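GH127 beta-L-arabinofuranoside (Geobacillus stearothermophilus, PDB 4QK0) is a GH127 beta-L-arabinofuranosidase, which probably hydrolyses terminal beta-L-arabinofuranosyl linkages in arabinose-containing glycans. Local coordinates at residues C168-R180 / N207-Q220. Residues are numbered along the deposited sequence; the frame is centred on the assembly and turned at random.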
ATOM      1  N   CYS A 168      10.075  43.889  -1.862  1.00 30.49           N
ATOM      2  CA  CYS A 168      10.280  44.513  -0.539  1.00 27.63           C
ATOM      3  C   CYS A 168       9.057  45.223  -0.090  1.00 27.55           C
ATOM      4  O   CYS A 168       8.763  45.252   1.112  1.00 29.26           O
ATOM      5  CB  CYS A 168      11.458  45.507  -0.555  1.00 30.48           C
ATOM      6  SG  CYS A 168      13.088  44.745  -0.559  1.00 33.96           S
ATOM      7  N   LYS A 169       8.303  45.809  -1.025  1.00 27.30           N
ATOM      8  CA  LYS A 169       7.037  46.442  -0.654  1.00 30.57           C
ATOM      9  C   LYS A 169       6.064  45.402  -0.112  1.00 29.80           C
ATOM     10  O   LYS A 169       5.402  45.628   0.891  1.00 31.14           O
ATOM     11  CB  LYS A 169       6.379  47.172  -1.828  1.00 37.09           C
ATOM     12  CG  LYS A 169       6.872  48.583  -2.036  1.00 46.35           C
ATOM     13  CD  LYS A 169       6.415  49.223  -3.361  1.00 49.89           C
ATOM     14  CE  LYS A 169       5.207  50.105  -3.168  1.00 52.42           C
ATOM     15  NZ  LYS A 169       3.994  49.356  -2.721  1.00 50.19           N
ATOM     16  N   TYR A 170       5.989  44.249  -0.765  1.00 26.11           N
ATOM     17  CA  TYR A 170       5.091  43.184  -0.295  1.00 24.33           C
ATOM     18  C   TYR A 170       5.621  42.656   1.052  1.00 24.00           C
ATOM     19  O   TYR A 170       4.869  42.561   2.022  1.00 24.68           O
ATOM     20  CB  TYR A 170       4.989  42.087  -1.364  1.00 23.42           C
ATOM     21  CG  TYR A 170       3.896  41.062  -1.188  1.00 23.18           C
ATOM     22  CD1 TYR A 170       2.993  41.123  -0.165  1.00 25.74           C
ATOM     23  CD2 TYR A 170       3.752  40.040  -2.114  1.00 26.30           C
ATOM     24  CE1 TYR A 170       1.994  40.186  -0.021  1.00 27.84           C
ATOM     25  CE2 TYR A 170       2.732  39.086  -2.016  1.00 28.13           C
ATOM     26  CZ  TYR A 170       1.864  39.155  -0.968  1.00 28.79           C
ATOM     27  OH  TYR A 170       0.855  38.239  -0.839  1.00 31.14           O
ATOM     28  N   ALA A 171       6.918  42.374   1.138  1.00 23.24           N
ATOM     29  CA  ALA A 171       7.497  41.867   2.418  1.00 25.43           C
ATOM     30  C   ALA A 171       7.224  42.837   3.597  1.00 27.14           C
ATOM     31  O   ALA A 171       6.840  42.435   4.704  1.00 28.17           O
ATOM     32  CB  ALA A 171       8.987  41.642   2.253  1.00 24.24           C
ATOM     33  N   ASP A 172       7.358  44.133   3.333  1.00 27.39           N
ATOM     34  CA  ASP A 172       7.033  45.144   4.367  1.00 27.23           C
ATOM     35  C   ASP A 172       5.575  45.082   4.731  1.00 26.99           C
ATOM     36  O   ASP A 172       5.235  45.128   5.928  1.00 29.39           O
ATOM     37  CB  ASP A 172       7.369  46.589   3.896  1.00 28.47           C
ATOM     38  CG  ASP A 172       8.856  46.790   3.600  1.00 27.94           C
ATOM     39  OD1 ASP A 172       9.710  46.035   4.117  1.00 26.17           O
ATOM     40  OD2 ASP A 172       9.152  47.692   2.783  1.00 30.15           O
ATOM     41  N   TYR A 173       4.697  45.001   3.726  1.00 23.40           N
ATOM     42  CA  TYR A 173       3.259  44.907   4.018  1.00 22.46           C
ATOM     43  C   TYR A 173       2.992  43.670   4.868  1.00 23.81           C
ATOM     44  O   TYR A 173       2.291  43.733   5.914  1.00 24.03           O
ATOM     45  CB  TYR A 173       2.433  44.891   2.726  1.00 24.06           C
ATOM     46  CG  TYR A 173       0.975  44.622   2.973  1.00 24.94           C
ATOM     47  CD1 TYR A 173       0.239  45.394   3.843  1.00 23.59           C
ATOM     48  CD2 TYR A 173       0.337  43.512   2.367  1.00 27.28           C
ATOM     49  CE1 TYR A 173      -1.087  45.090   4.113  1.00 24.30           C
ATOM     50  CE2 TYR A 173      -0.989  43.191   2.632  1.00 22.96           C
ATOM     51  CZ  TYR A 173      -1.690  43.944   3.496  1.00 24.12           C
ATOM     52  OH  TYR A 173      -3.011  43.621   3.735  1.00 21.61           O
ATOM     53  N   ILE A 174       3.587  42.539   4.478  1.00 24.27           N
ATOM     54  CA  ILE A 174       3.381  41.296   5.242  1.00 26.96           C
ATOM     55  C   ILE A 174       3.786  41.482   6.732  1.00 27.13           C
ATOM     56  O   ILE A 174       3.143  41.001   7.640  1.00 26.39           O
ATOM     57  CB  ILE A 174       4.177  40.151   4.596  1.00 29.21           C
ATOM     58  CG1 ILE A 174       3.498  39.736   3.276  1.00 27.49           C
ATOM     59  CG2 ILE A 174       4.327  38.955   5.559  1.00 28.58           C
ATOM     60  CD1 ILE A 174       4.379  38.862   2.440  1.00 29.67           C
ATOM     61  N   GLY A 175       4.875  42.205   6.926  1.00 31.42           N
ATOM     62  CA  GLY A 175       5.381  42.568   8.261  1.00 32.03           C
ATOM     63  C   GLY A 175       4.419  43.391   9.079  1.00 29.52           C
ATOM     64  O   GLY A 175       4.379  43.255  10.274  1.00 23.54           O
ATOM     65  N   THR A 176       3.604  44.232   8.427  1.00 31.31           N
ATOM     66  CA  THR A 176       2.595  44.963   9.171  1.00 28.55           C
ATOM     67  C   THR A 176       1.449  44.067   9.542  1.00 26.88           C
ATOM     68  O   THR A 176       0.816  44.275  10.573  1.00 27.18           O
ATOM     69  CB  THR A 176       2.045  46.207   8.428  1.00 30.18           C
ATOM     70  OG1 THR A 176       1.325  45.825   7.245  1.00 28.20           O
ATOM     71  CG2 THR A 176       3.200  47.191   8.033  1.00 33.03           C
ATOM     72  N   VAL A 177       1.147  43.105   8.693  1.00 28.76           N
ATOM     73  CA  VAL A 177      -0.056  42.298   8.887  1.00 27.29           C
ATOM     74  C   VAL A 177       0.161  41.194   9.916  1.00 25.89           C
ATOM     75  O   VAL A 177      -0.716  40.945  10.750  1.00 27.89           O
ATOM     76  CB  VAL A 177      -0.477  41.643   7.591  1.00 26.65           C
ATOM     77  CG1 VAL A 177      -1.568  40.625   7.843  1.00 26.44           C
ATOM     78  CG2 VAL A 177      -0.968  42.699   6.631  1.00 31.29           C
ATOM     79  N   PHE A 178       1.303  40.541   9.855  1.00 25.38           N
ATOM     80  CA  PHE A 178       1.541  39.384  10.730  1.00 27.35           C
ATOM     81  C   PHE A 178       2.470  39.653  11.907  1.00 27.52           C
ATOM     82  O   PHE A 178       3.570  40.195  11.737  1.00 25.21           O
ATOM     83  CB  PHE A 178       2.103  38.222   9.912  1.00 28.24           C
ATOM     84  CG  PHE A 178       1.109  37.686   8.935  1.00 28.49           C
ATOM     85  CD1 PHE A 178       0.188  36.759   9.324  1.00 27.16           C
ATOM     86  CD2 PHE A 178       1.053  38.196   7.659  1.00 31.55           C
ATOM     87  CE1 PHE A 178      -0.755  36.288   8.439  1.00 29.22           C
ATOM     88  CE2 PHE A 178       0.118  37.728   6.749  1.00 30.85           C
ATOM     89  CZ  PHE A 178      -0.795  36.777   7.143  1.00 30.16           C
ATOM     90  N   GLY A 179       2.055  39.211  13.086  1.00 26.54           N
ATOM     91  CA  GLY A 179       2.914  39.325  14.252  1.00 29.66           C
ATOM     92  C   GLY A 179       2.134  39.204  15.529  1.00 28.81           C
ATOM     93  O   GLY A 179       0.955  38.857  15.501  1.00 25.14           O
ATOM     94  N   ARG A 180       2.782  39.541  16.650  1.00 29.55           N
ATOM     95  CA  ARG A 180       2.130  39.463  17.954  1.00 32.11           C
ATOM     96  C   ARG A 180       1.559  40.800  18.386  1.00 31.36           C
ATOM     97  O   ARG A 180       0.920  40.894  19.417  1.00 30.58           O
ATOM     98  CB  ARG A 180       3.127  38.948  18.972  1.00 35.41           C
ATOM     99  CG  ARG A 180       3.771  37.646  18.566  1.00 37.58           C
ATOM    100  CD  ARG A 180       4.815  37.153  19.553  1.00 42.32           C
ATOM    101  NE  ARG A 180       4.356  36.990  20.920  1.00 49.29           N
ATOM    102  CZ  ARG A 180       4.073  35.834  21.530  1.00 55.38           C
ATOM    103  NH1 ARG A 180       4.173  34.660  20.912  1.00 54.19           N
ATOM    104  NH2 ARG A 180       3.679  35.859  22.810  1.00 64.55           N
ATOM    105  N   ASN A 207      18.216  44.493   5.597  1.00 35.11           N
ATOM    106  CA  ASN A 207      17.072  44.915   6.406  1.00 33.50           C
ATOM    107  C   ASN A 207      16.667  43.881   7.457  1.00 38.40           C
ATOM    108  O   ASN A 207      16.002  42.877   7.169  1.00 33.78           O
ATOM    109  CB  ASN A 207      15.894  45.270   5.505  1.00 32.32           C
ATOM    110  CG  ASN A 207      14.744  45.892   6.266  1.00 32.89           C
ATOM    111  OD1 ASN A 207      14.623  45.760   7.473  1.00 34.57           O
ATOM    112  ND2 ASN A 207      13.879  46.552   5.547  1.00 35.69           N
ATOM    113  N   GLU A 208      17.001  44.179   8.701  1.00 38.94           N
ATOM    114  CA  GLU A 208      16.727  43.302   9.846  1.00 39.37           C
ATOM    115  C   GLU A 208      15.265  42.991  10.091  1.00 35.34           C
ATOM    116  O   GLU A 208      14.953  42.009  10.773  1.00 31.52           O
ATOM    117  CB  GLU A 208      17.261  43.928  11.150  1.00 45.51           C
ATOM    118  CG  GLU A 208      18.751  44.255  11.145  1.00 57.43           C
ATOM    119  CD  GLU A 208      19.617  43.165  11.743  1.00 63.90           C
ATOM    120  OE1 GLU A 208      19.095  42.375  12.560  1.00 74.50           O
ATOM    121  OE2 GLU A 208      20.823  43.103  11.404  1.00 73.66           O
ATOM    122  N   ASN A 209      14.350  43.826   9.610  1.00 34.61           N
ATOM    123  CA  ASN A 209      12.930  43.475   9.772  1.00 34.88           C
ATOM    124  C   ASN A 209      12.602  42.098   9.171  1.00 31.11           C
ATOM    125  O   ASN A 209      11.761  41.389   9.689  1.00 30.88           O
ATOM    126  CB  ASN A 209      12.042  44.492   9.091  1.00 38.30           C
ATOM    127  CG  ASN A 209      12.165  45.893   9.687  1.00 42.44           C
ATOM    128  OD1 ASN A 209      12.631  46.068  10.814  1.00 40.58           O
ATOM    129  ND2 ASN A 209      11.646  46.879   8.962  1.00 39.13           N
ATOM    130  N   TYR A 210      13.286  41.752   8.078  1.00 29.77           N
ATOM    131  CA  TYR A 210      12.994  40.549   7.314  1.00 29.34           C
ATOM    132  C   TYR A 210      13.470  39.333   8.105  1.00 31.02           C
ATOM    133  O   TYR A 210      12.762  38.299   8.218  1.00 28.52           O
ATOM    134  CB  TYR A 210      13.627  40.620   5.906  1.00 25.96           C
ATOM    135  CG  TYR A 210      13.100  41.785   5.067  1.00 26.41           C
ATOM    136  CD1 TYR A 210      11.820  42.270   5.237  1.00 27.90           C
ATOM    137  CD2 TYR A 210      13.885  42.395   4.109  1.00 28.15           C
ATOM    138  CE1 TYR A 210      11.331  43.324   4.468  1.00 28.68           C
ATOM    139  CE2 TYR A 210      13.410  43.466   3.356  1.00 25.42           C
ATOM    140  CZ  TYR A 210      12.137  43.937   3.551  1.00 27.12           C
ATOM    141  OH  TYR A 210      11.632  45.003   2.802  1.00 25.74           O
ATOM    142  N   LEU A 211      14.634  39.488   8.703  1.00 30.03           N
ATOM    143  CA  LEU A 211      15.200  38.461   9.585  1.00 29.78           C
ATOM    144  C   LEU A 211      14.329  38.222  10.791  1.00 28.67           C
ATOM    145  O   LEU A 211      13.973  37.079  11.101  1.00 29.41           O
ATOM    146  CB  LEU A 211      16.592  38.855  10.004  1.00 31.82           C
ATOM    147  CG  LEU A 211      17.234  37.939  11.020  1.00 35.53           C
ATOM    148  CD1 LEU A 211      17.544  36.613  10.372  1.00 34.20           C
ATOM    149  CD2 LEU A 211      18.514  38.584  11.521  1.00 37.43           C
ATOM    150  N   LYS A 212      13.844  39.296  11.387  1.00 31.06           N
ATOM    151  CA  LYS A 212      12.930  39.155  12.517  1.00 30.38           C
ATOM    152  C   LYS A 212      11.532  38.594  12.170  1.00 29.03           C
ATOM    153  O   LYS A 212      10.891  37.929  12.963  1.00 25.82           O
ATOM    154  CB  LYS A 212      12.784  40.498  13.185  1.00 36.79           C
ATOM    155  CG  LYS A 212      14.052  40.901  13.925  1.00 43.59           C
ATOM    156  CD  LYS A 212      13.698  41.713  15.165  1.00 49.90           C
ATOM    157  CE  LYS A 212      13.685  43.205  14.906  1.00 52.19           C
ATOM    158  NZ  LYS A 212      14.995  43.788  15.328  1.00 51.73           N
ATOM    159  N   LEU A 213      11.044  38.943  10.994  1.00 25.44           N
ATOM    160  CA  LEU A 213       9.772  38.447  10.547  1.00 26.15           C
ATOM    161  C   LEU A 213       9.876  36.899  10.302  1.00 22.45           C
ATOM    162  O   LEU A 213       9.053  36.149  10.768  1.00 23.48           O
ATOM    163  CB  LEU A 213       9.374  39.208   9.263  1.00 26.22           C
ATOM    164  CG  LEU A 213       8.017  38.848   8.713  1.00 26.86           C
ATOM    165  CD1 LEU A 213       6.971  39.117   9.767  1.00 25.40           C
ATOM    166  CD2 LEU A 213       7.720  39.631   7.453  1.00 27.29           C
ATOM    167  N   SER A 214      10.932  36.468   9.637  1.00 22.52           N
ATOM    168  CA  SER A 214      11.245  35.038   9.492  1.00 25.26           C
ATOM    169  C   SER A 214      11.248  34.351  10.833  1.00 28.44           C
ATOM    170  O   SER A 214      10.519  33.375  11.054  1.00 30.52           O
ATOM    171  CB  SER A 214      12.598  34.850   8.804  1.00 24.96           C
ATOM    172  OG  SER A 214      12.908  33.470   8.596  1.00 27.63           O
ATOM    173  N   GLN A 215      11.986  34.913  11.791  1.00 30.42           N
ATOM    174  CA  GLN A 215      11.993  34.375  13.166  1.00 30.51           C
ATOM    175  C   GLN A 215      10.624  34.336  13.798  1.00 27.47           C
ATOM    176  O   GLN A 215      10.275  33.358  14.493  1.00 26.77           O
ATOM    177  CB  GLN A 215      12.937  35.193  14.080  1.00 39.72           C
ATOM    178  CG  GLN A 215      13.207  34.520  15.427  1.00 45.46           C
ATOM    179  CD  GLN A 215      14.132  33.311  15.277  1.00 57.04           C
ATOM    180  OE1 GLN A 215      15.253  33.454  14.786  1.00 66.63           O
ATOM    181  NE2 GLN A 215      13.670  32.111  15.674  1.00 63.88           N
ATOM    182  N   TYR A 216       9.837  35.395  13.591  1.00 24.15           N
ATOM    183  CA  TYR A 216       8.504  35.421  14.140  1.00 26.47           C
ATOM    184  C   TYR A 216       7.673  34.221  13.599  1.00 27.50           C
ATOM    185  O   TYR A 216       6.972  33.547  14.337  1.00 26.82           O
ATOM    186  CB  TYR A 216       7.730  36.753  13.846  1.00 28.01           C
ATOM    187  CG  TYR A 216       6.260  36.474  13.874  1.00 27.89           C
ATOM    188  CD1 TYR A 216       5.588  36.302  15.060  1.00 27.95           C
ATOM    189  CD2 TYR A 216       5.563  36.226  12.690  1.00 27.63           C
ATOM    190  CE1 TYR A 216       4.237  35.969  15.063  1.00 29.48           C
ATOM    191  CE2 TYR A 216       4.225  35.907  12.691  1.00 24.51           C
ATOM    192  CZ  TYR A 216       3.581  35.750  13.845  1.00 26.24           C
ATOM    193  OH  TYR A 216       2.241  35.385  13.809  1.00 32.48           O
ATOM    194  N   PHE A 217       7.703  34.008  12.291  1.00 26.52           N
ATOM    195  CA  PHE A 217       6.851  32.942  11.686  1.00 25.57           C
ATOM    196  C   PHE A 217       7.212  31.535  12.228  1.00 23.46           C
ATOM    197  O   PHE A 217       6.361  30.745  12.549  1.00 20.08           O
ATOM    198  CB  PHE A 217       7.016  32.968  10.164  1.00 23.82           C
ATOM    199  CG  PHE A 217       6.164  34.019   9.459  1.00 22.44           C
ATOM    200  CD1 PHE A 217       4.813  34.083   9.647  1.00 22.16           C
ATOM    201  CD2 PHE A 217       6.738  34.909   8.604  1.00 22.04           C
ATOM    202  CE1 PHE A 217       4.032  35.008   8.967  1.00 23.09           C
ATOM    203  CE2 PHE A 217       5.977  35.821   7.906  1.00 20.91           C
ATOM    204  CZ  PHE A 217       4.614  35.888   8.091  1.00 20.14           C
ATOM    205  N   ILE A 218       8.500  31.292  12.350  1.00 25.88           N
ATOM    206  CA  ILE A 218       9.011  30.069  12.930  1.00 28.68           C
ATOM    207  C   ILE A 218       8.671  29.920  14.418  1.00 30.62           C
ATOM    208  O   ILE A 218       8.219  28.851  14.832  1.00 32.14           O
ATOM    209  CB  ILE A 218      10.536  29.968  12.688  1.00 30.34           C
ATOM    210  CG1 ILE A 218      10.837  29.782  11.196  1.00 28.18           C
ATOM    211  CG2 ILE A 218      11.167  28.863  13.502  1.00 31.67           C
ATOM    212  CD1 ILE A 218      10.269  28.522  10.578  1.00 30.04           C
ATOM    213  N   ASP A 219       8.847  30.975  15.212  1.00 29.22           N
ATOM    214  CA  ASP A 219       8.559  30.865  16.655  1.00 30.99           C
ATOM    215  C   ASP A 219       7.099  30.778  16.947  1.00 26.27           C
ATOM    216  O   ASP A 219       6.727  30.208  17.956  1.00 23.91           O
ATOM    217  CB  ASP A 219       9.176  32.022  17.494  1.00 34.19           C
ATOM    218  CG  ASP A 219      10.677  32.009  17.465  1.00 35.41           C
ATOM    219  OD1 ASP A 219      11.291  30.909  17.271  1.00 37.59           O
ATOM    220  OD2 ASP A 219      11.260  33.105  17.647  1.00 43.44           O
ATOM    221  N   GLN A 220       6.263  31.289  16.062  1.00 24.12           N
ATOM    222  CA  GLN A 220       4.829  31.283  16.333  1.00 24.85           C
ATOM    223  C   GLN A 220       4.119  29.963  15.971  1.00 24.58           C
ATOM    224  O   GLN A 220       3.075  29.634  16.528  1.00 24.80           O
ATOM    225  CB  GLN A 220       4.156  32.377  15.546  1.00 24.94           C
ATOM    226  CG  GLN A 220       2.758  32.665  16.035  1.00 25.88           C
ATOM    227  CD  GLN A 220       2.721  33.210  17.467  1.00 27.52           C
ATOM    228  OE1 GLN A 220       3.659  33.819  17.946  1.00 30.77           O
ATOM    229  NE2 GLN A 220       1.612  32.996  18.132  1.00 25.80           N
TER
HETATM  230  O   HOH W   1       9.451  45.842   6.890  1.00 34.66           O
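Asp-172 OD1 takes two hydrogen bonds. Tyr-210 OH donates to it at 2.5 Å, on the syn side but 34° out of the carboxylate plane. A water donates to OD1 at 2.8 Å and accepts from Asn-209 ND2, tying the carboxylate to two residues of helix 208-220. The Tyr-210 ring, its plane nearly parallel to that of the carboxylate, meets OD1 at its edge; Ala-171 CB comes within 3.6 Å of CE1, and Cys-168 SG makes an oblique sulfur-aromatic contact. A phenylalanine in place of Tyr-210 would probably leave Asp-172 OD1 without the hydroxyl that donates to it.

One turn on, chi1 of -177° swings Leu-213 CG away from its backbone N, and chi2 then turns CD2 onto Gly-175, 3.8 Å from its CA. Here the backbones come close, and Ile-174 CG2 touches both Leu-213 CD2 and the edge of the Phe-217 ring. Phe-178 lays CB against Phe-217 CE1, 3.9 Å away. Past the helix end, Gly-179 CA sits over a face of Tyr-216, a CH-pi contact 3.8 Å from the ring centroid; the Tyr-216 hydroxyl bonds to Gly-187 O. Arg-180 NH1 reaches a lone pair of Gln-220 OE1 at 3.1 Å.

The axes of segments 168-177 and 208-220 lie 50° apart, with helix 140-158 touching Ile-174 and Phe-217: helix-on-helix packing within the GH127 catalytic domain, consistent with the helical barrel of the six-hairpin clan.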